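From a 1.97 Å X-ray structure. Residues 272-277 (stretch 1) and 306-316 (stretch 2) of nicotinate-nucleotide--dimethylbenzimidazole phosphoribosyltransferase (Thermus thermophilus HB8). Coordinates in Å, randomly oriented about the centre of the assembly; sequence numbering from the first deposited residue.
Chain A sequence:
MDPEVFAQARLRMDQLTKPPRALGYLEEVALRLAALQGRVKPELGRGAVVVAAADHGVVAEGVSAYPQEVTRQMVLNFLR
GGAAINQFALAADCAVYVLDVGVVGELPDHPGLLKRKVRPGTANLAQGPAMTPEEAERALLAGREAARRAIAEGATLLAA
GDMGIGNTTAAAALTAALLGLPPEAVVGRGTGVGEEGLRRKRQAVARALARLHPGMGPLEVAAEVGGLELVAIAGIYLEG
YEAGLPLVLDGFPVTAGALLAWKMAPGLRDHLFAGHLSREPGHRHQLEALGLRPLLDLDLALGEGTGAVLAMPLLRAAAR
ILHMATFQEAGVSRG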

# COMPACT_ATOMS: atom_id res chain seq x y z
N LEU A 272 16.26 -6.74 3.67
CA LEU A 272 15.29 -6.70 2.58
C LEU A 272 13.82 -6.68 2.97
O LEU A 272 13.39 -7.37 3.89
CB LEU A 272 15.50 -7.89 1.63
CG LEU A 272 16.81 -8.03 0.86
CD1 LEU A 272 16.75 -9.29 -0.01
CD2 LEU A 272 17.05 -6.79 0.01
N PHE A 273 13.06 -5.87 2.24
CA PHE A 273 11.62 -5.75 2.41
C PHE A 273 11.01 -5.92 1.03
O PHE A 273 11.42 -5.23 0.08
CB PHE A 273 11.27 -4.37 2.98
CG PHE A 273 11.72 -4.17 4.40
CD1 PHE A 273 10.87 -4.48 5.46
CD2 PHE A 273 13.01 -3.73 4.67
CE1 PHE A 273 11.31 -4.34 6.78
CE2 PHE A 273 13.46 -3.60 5.98
CZ PHE A 273 12.60 -3.90 7.04
N ALA A 274 10.06 -6.83 0.89
CA ALA A 274 9.43 -7.05 -0.41
C ALA A 274 8.34 -6.01 -0.63
O ALA A 274 7.29 -6.04 0.02
CB ALA A 274 8.84 -8.46 -0.49
N GLY A 275 8.61 -5.08 -1.55
CA GLY A 275 7.65 -4.03 -1.84
C GLY A 275 6.30 -4.54 -2.32
O GLY A 275 5.26 -4.12 -1.83
N HIS A 276 6.31 -5.44 -3.30
CA HIS A 276 5.06 -5.99 -3.82
C HIS A 276 5.26 -7.35 -4.45
O HIS A 276 6.36 -7.90 -4.46
CB HIS A 276 4.47 -5.05 -4.87
CG HIS A 276 5.21 -5.06 -6.18
ND1 HIS A 276 4.57 -5.09 -7.39
CD2 HIS A 276 6.54 -5.03 -6.45
CE1 HIS A 276 5.47 -5.09 -8.36
NE2 HIS A 276 6.67 -5.06 -7.82
N LEU A 277 4.17 -7.90 -4.96
CA LEU A 277 4.20 -9.19 -5.63
C LEU A 277 3.83 -8.91 -7.08
O LEU A 277 2.71 -8.50 -7.38
CB LEU A 277 3.18 -10.16 -5.02
CG LEU A 277 3.14 -11.54 -5.71
CD1 LEU A 277 4.50 -12.22 -5.62
CD2 LEU A 277 2.06 -12.40 -5.07
N THR A 306 8.92 0.52 -9.59
CA THR A 306 7.60 1.04 -9.24
C THR A 306 6.98 0.45 -7.99
O THR A 306 6.49 1.18 -7.13
CB THR A 306 6.59 0.87 -10.39
OG1 THR A 306 6.57 -0.50 -10.81
CG2 THR A 306 6.96 1.76 -11.57
N GLY A 307 6.98 -0.88 -7.89
CA GLY A 307 6.39 -1.53 -6.73
C GLY A 307 7.11 -1.18 -5.45
O GLY A 307 6.49 -0.96 -4.41
N ALA A 308 8.44 -1.14 -5.52
CA ALA A 308 9.25 -0.81 -4.36
C ALA A 308 8.96 0.60 -3.87
O ALA A 308 8.83 0.83 -2.66
CB ALA A 308 10.73 -0.95 -4.70
N VAL A 309 8.87 1.54 -4.80
CA VAL A 309 8.61 2.94 -4.45
C VAL A 309 7.22 3.13 -3.86
O VAL A 309 7.04 3.91 -2.92
CB VAL A 309 8.81 3.85 -5.69
CG1 VAL A 309 8.33 5.27 -5.38
CG2 VAL A 309 10.29 3.88 -6.07
N LEU A 310 6.23 2.41 -4.39
CA LEU A 310 4.87 2.50 -3.88
C LEU A 310 4.80 1.99 -2.44
O LEU A 310 3.92 2.38 -1.68
CB LEU A 310 3.92 1.67 -4.75
CG LEU A 310 3.61 2.23 -6.14
CD1 LEU A 310 2.75 1.24 -6.91
CD2 LEU A 310 2.88 3.56 -6.00
N ALA A 311 5.73 1.12 -2.07
CA ALA A 311 5.75 0.56 -0.72
C ALA A 311 6.48 1.42 0.31
O ALA A 311 6.37 1.18 1.52
CB ALA A 311 6.37 -0.82 -0.74
N MET A 312 7.22 2.43 -0.14
CA MET A 312 7.96 3.27 0.80
C MET A 312 7.08 3.97 1.83
O MET A 312 7.44 4.02 3.01
CB MET A 312 8.83 4.27 0.06
CG MET A 312 9.96 3.61 -0.72
SD MET A 312 11.13 4.79 -1.45
CE MET A 312 12.43 3.68 -1.99
N PRO A 313 5.93 4.53 1.42
CA PRO A 313 5.09 5.20 2.41
C PRO A 313 4.63 4.21 3.49
O PRO A 313 4.43 4.59 4.65
CB PRO A 313 3.92 5.74 1.59
CG PRO A 313 4.55 6.00 0.25
CD PRO A 313 5.42 4.76 0.05
N LEU A 314 4.46 2.95 3.11
CA LEU A 314 4.05 1.93 4.07
C LEU A 314 5.18 1.68 5.06
O LEU A 314 4.94 1.49 6.25
CB LEU A 314 3.68 0.62 3.37
CG LEU A 314 2.42 0.63 2.52
CD1 LEU A 314 2.20 -0.77 1.95
CD2 LEU A 314 1.23 1.05 3.37
N LEU A 315 6.42 1.68 4.57
CA LEU A 315 7.55 1.46 5.45
C LEU A 315 7.66 2.61 6.45
O LEU A 315 7.97 2.40 7.63
CB LEU A 315 8.85 1.35 4.65
CG LEU A 315 8.90 0.21 3.63
CD1 LEU A 315 10.27 0.16 2.98
CD2 LEU A 315 8.61 -1.10 4.32
N ARG A 316 7.40 3.83 5.99
CA ARG A 316 7.47 5.00 6.87
C ARG A 316 6.38 4.91 7.93
O ARG A 316 6.62 5.19 9.11
CB ARG A 316 7.30 6.29 6.07
CG ARG A 316 8.38 6.52 5.03
CD ARG A 316 8.41 7.96 4.56
NE ARG A 316 9.42 8.17 3.53
CZ ARG A 316 9.18 8.10 2.22
NH1 ARG A 316 7.96 7.85 1.78
NH2 ARG A 316 10.18 8.27 1.35

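Stretch 1 enters as a β-strand and passes into a loop, crossing obliquely a helix that spans residues 306-316 and continues later in the chain, so that successive contacts move back from Leu315 toward Gly307. No hydrogen bond joins the two segments; the contact, which buries 240 Å² counting both sides, rests on van der Waals packing and one CH-π interaction.

Leu272 lies out of reach of the helix, and contact begins at Phe273. Its CA-to-CB bond points toward the helix, and with chi1 in the m rotamer the ring meets Leu315, where CD1 of Phe273 lies 4.2 Å from CD2 of Leu315. This is a loose apolar contact in which the leucine methyl approaches the ring obliquely. Ala274 follows the alternation of the strand, pointing its methyl away and adding nothing to the interface.

At Gly275 the two CA traces come closest, with 4.4 Å between CA of Gly275 and CA of Ala308. Here the main chain itself is the packing surface: CA of Gly275 sits 3.6 Å from CB of Ala311, one helical turn beyond Gly307. A CB on Gly275 would point toward the helix and lie only 2.9 Å from CA of Ala308, so the absence of one permits the close approach. The small methyl of Ala311 fills the space beside it.

His276 packs against the first turn of the helix. Its p rotamer places the imidazole over Gly307, whose CA lies 3.5 Å from CD2 of His276. CA of Gly307 stands 3.6 Å from the centroid of the His276 ring and 15° off the ring normal, a CH-π contact in which a polarised Cα-H group meets the π cloud. The lack of a side chain at Gly307 leaves room for this contact, since a CB there would fall 2.0 Å from CD2 of His276. Leu277 then lies beyond the reach of the helix, ending the contact.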